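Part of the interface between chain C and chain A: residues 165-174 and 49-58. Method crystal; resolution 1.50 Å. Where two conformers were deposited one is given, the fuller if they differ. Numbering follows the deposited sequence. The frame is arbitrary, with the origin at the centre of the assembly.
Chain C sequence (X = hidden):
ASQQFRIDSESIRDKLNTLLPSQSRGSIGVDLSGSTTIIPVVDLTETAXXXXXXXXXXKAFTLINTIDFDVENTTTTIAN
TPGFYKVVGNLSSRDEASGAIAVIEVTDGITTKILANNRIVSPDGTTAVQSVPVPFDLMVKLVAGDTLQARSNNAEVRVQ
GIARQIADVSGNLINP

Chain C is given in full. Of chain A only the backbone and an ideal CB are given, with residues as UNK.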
ATOM      1  N   GLN C 165     -15.216   0.152  -9.711  1.00  7.88           N
ATOM      2  CA  GLN C 165     -15.249   1.603  -9.633  1.00  8.26           C
ATOM      3  C   GLN C 165     -15.124   2.035  -8.178  1.00  8.08           C
ATOM      4  O   GLN C 165     -15.940   1.667  -7.339  1.00  9.66           O
ATOM      5  CB  GLN C 165     -16.530   2.156 -10.271  1.00 10.32           C
ATOM      6  CG  GLN C 165     -16.434   3.663 -10.494  1.00 10.45           C
ATOM      7  CD  GLN C 165     -17.641   4.281 -11.170  1.00 15.13           C
ATOM      8  OE1 GLN C 165     -18.524   3.591 -11.675  1.00 17.76           O
ATOM      9  NE2 GLN C 165     -17.677   5.602 -11.182  1.00 17.81           N
ATOM     10  N   ILE C 166     -14.076   2.803  -7.898  1.00  8.37           N
ATOM     11  CA  ILE C 166     -13.772   3.271  -6.553  1.00  8.49           C
ATOM     12  C   ILE C 166     -14.474   4.598  -6.235  1.00 10.38           C
ATOM     13  O   ILE C 166     -14.897   4.823  -5.107  1.00 10.14           O
ATOM     14  CB  ILE C 166     -12.245   3.426  -6.386  1.00  7.91           C
ATOM     15  CG1 ILE C 166     -11.544   2.072  -6.602  1.00  8.84           C
ATOM     16  CG2 ILE C 166     -11.889   4.037  -5.028  1.00  8.98           C
ATOM     17  CD1 ILE C 166     -11.966   0.976  -5.627  1.00  9.10           C
ATOM     18  N   ALA C 167     -14.618   5.461  -7.237  1.00  9.22           N
ATOM     19  CA  ALA C 167     -15.237   6.767  -7.032  1.00 10.37           C
ATOM     20  C   ALA C 167     -15.828   7.303  -8.325  1.00 12.05           C
ATOM     21  O   ALA C 167     -15.481   6.848  -9.414  1.00 12.32           O
ATOM     22  CB  ALA C 167     -14.217   7.751  -6.470  1.00 12.07           C
ATOM     23  N   ASP C 168     -16.728   8.272  -8.207  1.00 14.28           N
ATOM     24  CA  ASP C 168     -17.236   8.924  -9.407  1.00 14.80           C
ATOM     25  C   ASP C 168     -16.189   9.884  -9.966  1.00 17.28           C
ATOM     26  O   ASP C 168     -15.128  10.078  -9.361  1.00 15.31           O
ATOM     27  CB  ASP C 168     -18.612   9.581  -9.181  1.00 16.68           C
ATOM     28  CG  ASP C 168     -18.560  10.846  -8.328  1.00 22.15           C
ATOM     29  OD1 ASP C 168     -17.485  11.458  -8.147  1.00 20.52           O
ATOM     30  OD2 ASP C 168     -19.644  11.256  -7.854  1.00 25.30           O
ATOM     31  N   VAL C 169     -16.481  10.491 -11.108  1.00 14.92           N
ATOM     32  CA  VAL C 169     -15.471  11.291 -11.787  1.00 15.80           C
ATOM     33  C   VAL C 169     -15.081  12.525 -10.966  1.00 18.92           C
ATOM     34  O   VAL C 169     -14.016  13.100 -11.173  1.00 19.87           O
ATOM     35  CB  VAL C 169     -15.926  11.686 -13.213  1.00 19.07           C
ATOM     36  CG1 VAL C 169     -16.927  12.831 -13.153  1.00 19.33           C
ATOM     37  CG2 VAL C 169     -14.724  12.051 -14.070  1.00 18.52           C
ATOM     38  N   SER C 170     -15.934  12.902 -10.014  1.00 19.26           N
ATOM     39  CA  SER C 170     -15.669  14.047  -9.149  1.00 22.54           C
ATOM     40  C   SER C 170     -14.974  13.660  -7.844  1.00 21.95           C
ATOM     41  O   SER C 170     -14.728  14.511  -6.986  1.00 23.81           O
ATOM     42  CB  SER C 170     -16.969  14.793  -8.839  1.00 25.74           C
ATOM     43  OG  SER C 170     -17.542  15.322 -10.020  1.00 35.24           O
ATOM     44  N   GLY C 171     -14.670  12.377  -7.685  1.00 16.36           N
ATOM     45  CA  GLY C 171     -13.958  11.934  -6.500  1.00 14.87           C
ATOM     46  C   GLY C 171     -14.831  11.419  -5.374  1.00 17.11           C
ATOM     47  O   GLY C 171     -14.318  10.980  -4.346  1.00 20.55           O
ATOM     48  N   ASN C 172     -16.147  11.463  -5.554  1.00 15.85           N
ATOM     49  CA  ASN C 172     -17.040  10.941  -4.528  1.00 15.61           C
ATOM     50  C   ASN C 172     -16.944   9.425  -4.428  1.00 14.76           C
ATOM     51  O   ASN C 172     -17.177   8.711  -5.405  1.00 14.15           O
ATOM     52  CB  ASN C 172     -18.481  11.381  -4.774  1.00 17.02           C
ATOM     53  CG  ASN C 172     -18.640  12.882  -4.695  1.00 22.06           C
ATOM     54  OD1 ASN C 172     -18.363  13.489  -3.661  1.00 23.24           O
ATOM     55  ND2 ASN C 172     -19.068  13.495  -5.794  1.00 27.18           N
ATOM     56  N   LEU C 173     -16.593   8.939  -3.246  1.00 13.28           N
ATOM     57  CA  LEU C 173     -16.358   7.510  -3.060  1.00 11.95           C
ATOM     58  C   LEU C 173     -17.626   6.691  -3.215  1.00 11.95           C
ATOM     59  O   LEU C 173     -18.711   7.107  -2.799  1.00 15.58           O
ATOM     60  CB  LEU C 173     -15.741   7.239  -1.688  1.00 13.69           C
ATOM     61  CG  LEU C 173     -14.427   7.942  -1.377  1.00 12.48           C
ATOM     62  CD1 LEU C 173     -14.006   7.628   0.056  1.00 12.34           C
ATOM     63  CD2 LEU C 173     -13.350   7.518  -2.372  1.00 13.40           C
ATOM     64  N   ILE C 174     -17.472   5.515  -3.813  1.00 13.43           N
ATOM     65  CA  ILE C 174     -18.555   4.562  -3.947  1.00 12.45           C
ATOM     66  C   ILE C 174     -18.380   3.489  -2.891  1.00 11.53           C
ATOM     67  O   ILE C 174     -17.344   2.819  -2.837  1.00 11.28           O
ATOM     68  CB  ILE C 174     -18.553   3.933  -5.341  1.00 12.82           C
ATOM     69  CG1 ILE C 174     -18.788   5.029  -6.389  1.00 17.50           C
ATOM     70  CG2 ILE C 174     -19.600   2.819  -5.431  1.00 15.06           C
ATOM     71  CD1 ILE C 174     -18.449   4.619  -7.800  1.00 18.26           C
TER
ATOM     72  N   UNK A  49     -11.683  21.235  -1.761  1.00 20.65           N
ATOM     73  CA  UNK A  49     -10.416  21.254  -2.481  1.00 22.85           C
ATOM     74  C   UNK A  49     -10.551  20.759  -3.922  1.00 29.11           C
ATOM     75  O   UNK A  49      -9.577  20.753  -4.679  1.00 32.88           O
ATOM     76  CB  UNK A  49      -9.386  20.401  -1.737  1.00 22.85           C
ATOM     77  N   UNK A  50     -11.760  20.359  -4.299  1.00 22.19           N
ATOM     78  CA  UNK A  50     -12.033  19.922  -5.656  1.00 22.49           C
ATOM     79  C   UNK A  50     -12.271  18.429  -5.777  1.00 24.99           C
ATOM     80  O   UNK A  50     -12.532  17.919  -6.867  1.00 25.55           O
ATOM     81  CB  UNK A  50     -10.872  20.325  -6.568  1.00 22.49           C
ATOM     82  N   UNK A  51     -12.184  17.722  -4.655  1.00 18.69           N
ATOM     83  CA  UNK A  51     -12.407  16.290  -4.649  1.00 18.89           C
ATOM     84  C   UNK A  51     -11.181  15.489  -5.035  1.00 18.13           C
ATOM     85  O   UNK A  51     -10.194  16.042  -5.521  1.00 20.83           O
ATOM     86  CB  UNK A  51     -13.559  15.944  -5.595  1.00 18.89           C
ATOM     87  N   UNK A  52     -11.252  14.182  -4.800  1.00 16.25           N
ATOM     88  CA  UNK A  52     -10.196  13.245  -5.182  1.00 15.39           C
ATOM     89  C   UNK A  52      -8.836  13.620  -4.603  1.00 18.61           C
ATOM     90  O   UNK A  52      -7.817  13.589  -5.292  1.00 19.36           O
ATOM     91  CB  UNK A  52     -10.097  13.168  -6.707  1.00 15.39           C
ATOM     92  N   UNK A  53      -8.827  13.978  -3.328  1.00 13.50           N
ATOM     93  CA  UNK A  53      -7.581  14.337  -2.670  1.00 16.61           C
ATOM     94  C   UNK A  53      -6.905  13.134  -2.028  1.00 16.43           C
ATOM     95  O   UNK A  53      -5.693  13.158  -1.804  1.00 17.53           O
ATOM     96  CB  UNK A  53      -7.838  15.413  -1.614  1.00 16.61           C
ATOM     97  N   UNK A  54      -7.674  12.084  -1.728  1.00 12.03           N
ATOM     98  CA  UNK A  54      -7.082  10.864  -1.176  1.00 12.33           C
ATOM     99  C   UNK A  54      -5.971  10.398  -2.122  1.00 10.58           C
ATOM    100  O   UNK A  54      -6.157  10.432  -3.345  1.00 10.69           O
ATOM    101  CB  UNK A  54      -8.137   9.772  -0.986  1.00 12.33           C
ATOM    102  N   UNK A  55      -4.852   9.975  -1.557  0.54 12.13           N
ATOM    103  CA  UNK A  55      -3.629   9.720  -2.321  0.54 13.01           C
ATOM    104  C   UNK A  55      -3.807   8.776  -3.516  0.54 10.49           C
ATOM    105  O   UNK A  55      -3.276   9.031  -4.599  0.54 12.48           O
ATOM    106  CB  UNK A  55      -2.567   9.139  -1.385  0.54 13.01           C
ATOM    107  N   UNK A  56      -4.571   7.703  -3.331  1.00  9.65           N
ATOM    108  CA  UNK A  56      -4.760   6.721  -4.392  1.00  8.94           C
ATOM    109  C   UNK A  56      -5.489   7.324  -5.585  1.00 12.22           C
ATOM    110  O   UNK A  56      -5.132   7.063  -6.742  1.00 12.74           O
ATOM    111  CB  UNK A  56      -5.533   5.511  -3.863  1.00  8.94           C
ATOM    112  N   UNK A  57      -6.478   8.170  -5.303  1.00 10.63           N
ATOM    113  CA  UNK A  57      -7.204   8.871  -6.362  1.00  9.84           C
ATOM    114  C   UNK A  57      -6.349   9.948  -7.028  1.00 11.04           C
ATOM    115  O   UNK A  57      -6.314  10.064  -8.255  1.00 10.41           O
ATOM    116  CB  UNK A  57      -8.478   9.500  -5.795  1.00  9.84           C
ATOM    117  N   UNK A  58      -5.670  10.751  -6.217  1.00 10.23           N
ATOM    118  CA  UNK A  58      -4.922  11.882  -6.754  1.00  9.90           C
ATOM    119  C   UNK A  58      -3.792  11.414  -7.666  1.00  9.34           C
ATOM    120  O   UNK A  58      -3.410  12.124  -8.597  1.00 11.14           O
ATOM    121  CB  UNK A  58      -4.360  12.735  -5.615  1.00  9.90           C
TER

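Position 49 has nothing of chain C within 5.5 Å of its ideal CB. Almost any side chain would suit it. The residue is A:Glu49.

Position 50 has phi 109° and psi -1°. A CB here would be jammed against the carbonyl O of the residue before, so glycine is called for. It is A:Gly50, the first residue past a helix, in a Schellman motif.

Position 51 also has positive phi, 84°, with psi 168°, which again calls for glycine. The ideal CB would point toward chain C and lie 2.3 Å from C:Ser170 O, a clash. The residue is A:Gly51, and the bare A:Gly51 CA packs 3.7 Å from C:Ser170 O.

Position 52 has phi 56° and psi 45°, a left-handed conformation that glycine or asparagine often adopts. CA-to-CB points sideways, and the ideal CB is 4.1 Å from C:Gly171 CA. A small side chain fits without strain against chain C. The residue is A:Ala52. A:Ala52 N lies 3.9 Å from C:Gly171 CA; a CB on C:Gly171 would come within 2.4 Å of that N. A water links the chains, its O accepting from A:Ala52 N at 2.7 Å and donating to C:Gly171 O at 2.5 Å.

Position 53 is out of reach, and many residues would do. A:Gln53 turns back on its own chain, where A:Gln53 NE2 donates to A:Gly51 O at 2.9 Å.

Position 54 precedes a helix. Serine, threonine or aspartate would be usual there. Yet CA-to-CB points toward chain C, with C:Leu173 and C:Ile166 some way off, so a long side chain with an aliphatic stem also suits. It is A:Arg54. C:Leu173 CD2 lies over one face of the guanidinium and C:Ile166 CG2 at its edge, 3.6 Å from A:Arg54 NH2. These apolar neighbours offer the charge no acceptor.

Position 55 is out of reach, and a polar helix residue would do. It is A:Glu55.

Position 56 points toward chain C but at a distance. Small or polar residues would fit. A:Asp56 holds the arginine instead: A:Arg54 NE donates to A:Asp56 OD1 at 2.7 Å, a salt bridge.

Position 57 points toward an apolar hollow lined by C:Ile166, C:Ala167 and C:Leu173. Leucine, methionine or isoleucine would suit. It is A:Leu57. A:Leu57 CD1 meets C:Leu173 CD2 at 4.0 Å and C:Ala167 CB at 4.2 Å; A:Leu57 CD2 meets C:Ile166 CG2 at 4.1 Å.

Position 58 is out of reach, so many helix residues would do. The side chain of A:Gln58 hydrogen-bonds elsewhere in the structure.

Chain A (49-58) EGGAQREDLQ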
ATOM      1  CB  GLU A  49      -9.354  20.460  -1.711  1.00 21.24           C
ATOM      2  CG  GLU A  49      -9.034  21.102  -0.377  1.00 27.85           C
ATOM      3  CD  GLU A  49      -8.000  20.365   0.447  1.00 42.65           C
ATOM      4  OE1 GLU A  49      -7.907  19.124   0.334  1.00 46.37           O
ATOM      5  OE2 GLU A  49      -7.282  21.038   1.222  1.00 44.47           O
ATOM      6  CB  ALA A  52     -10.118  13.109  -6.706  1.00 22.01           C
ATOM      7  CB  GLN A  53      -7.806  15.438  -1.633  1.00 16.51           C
ATOM      8  CG  GLN A  53      -8.262  16.768  -2.233  1.00 19.58           C
ATOM      9  CD  GLN A  53      -7.311  17.278  -3.306  1.00 25.09           C
ATOM     10  OE1 GLN A  53      -6.192  17.695  -3.011  1.00 27.67           O
ATOM     11  NE2 GLN A  53      -7.750  17.234  -4.560  1.00 25.93           N
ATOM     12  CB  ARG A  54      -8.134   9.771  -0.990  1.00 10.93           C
ATOM     13  CG  ARG A  54      -7.698   8.691  -0.013  1.00 12.22           C
ATOM     14  CD  ARG A  54      -8.825   7.707   0.257  1.00 11.61           C
ATOM     15  NE  ARG A  54      -9.097   6.850  -0.898  1.00 10.39           N
ATOM     16  CZ  ARG A  54     -10.111   5.990  -0.962  1.00 12.46           C
ATOM     17  NH1 ARG A  54     -10.964   5.886   0.044  1.00 11.57           N
ATOM     18  NH2 ARG A  54     -10.278   5.237  -2.038  1.00 10.76           N
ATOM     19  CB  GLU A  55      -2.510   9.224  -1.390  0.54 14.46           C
ATOM     20  CG  GLU A  55      -1.158   9.076  -2.063  0.54 17.01           C
ATOM     21  CD  GLU A  55      -0.082   8.533  -1.140  0.54 24.90           C
ATOM     22  OE1 GLU A  55       0.036   9.026   0.002  0.54 25.99           O
ATOM     23  OE2 GLU A  55       0.646   7.608  -1.563  0.54 25.32           O
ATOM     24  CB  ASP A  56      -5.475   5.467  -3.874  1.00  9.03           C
ATOM     25  CG  ASP A  56      -6.875   5.747  -3.356  1.00 16.38           C
ATOM     26  OD1 ASP A  56      -7.107   6.829  -2.774  1.00 14.07           O
ATOM     27  OD2 ASP A  56      -7.751   4.868  -3.520  1.00 13.55           O
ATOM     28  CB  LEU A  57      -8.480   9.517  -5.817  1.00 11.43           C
ATOM     29  CG  LEU A  57      -9.501   8.583  -5.172  1.00 15.14           C
ATOM     30  CD1 LEU A  57     -10.723   9.385  -4.741  1.00 16.33           C
ATOM     31  CD2 LEU A  57      -9.892   7.435  -6.113  1.00 13.54           C
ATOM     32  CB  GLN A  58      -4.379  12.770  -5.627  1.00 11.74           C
ATOM     33  CG  GLN A  58      -3.617  14.007  -6.119  1.00 12.31           C
ATOM     34  CD  GLN A  58      -2.125  13.767  -6.265  1.00 12.57           C
ATOM     35  OE1 GLN A  58      -1.531  13.017  -5.484  1.00 13.61           O
ATOM     36  NE2 GLN A  58      -1.509  14.400  -7.269  1.00 11.23           N
TER
HETATM   37  O   HOH W   1     -12.655  12.503  -3.288  1.00 41.92           O
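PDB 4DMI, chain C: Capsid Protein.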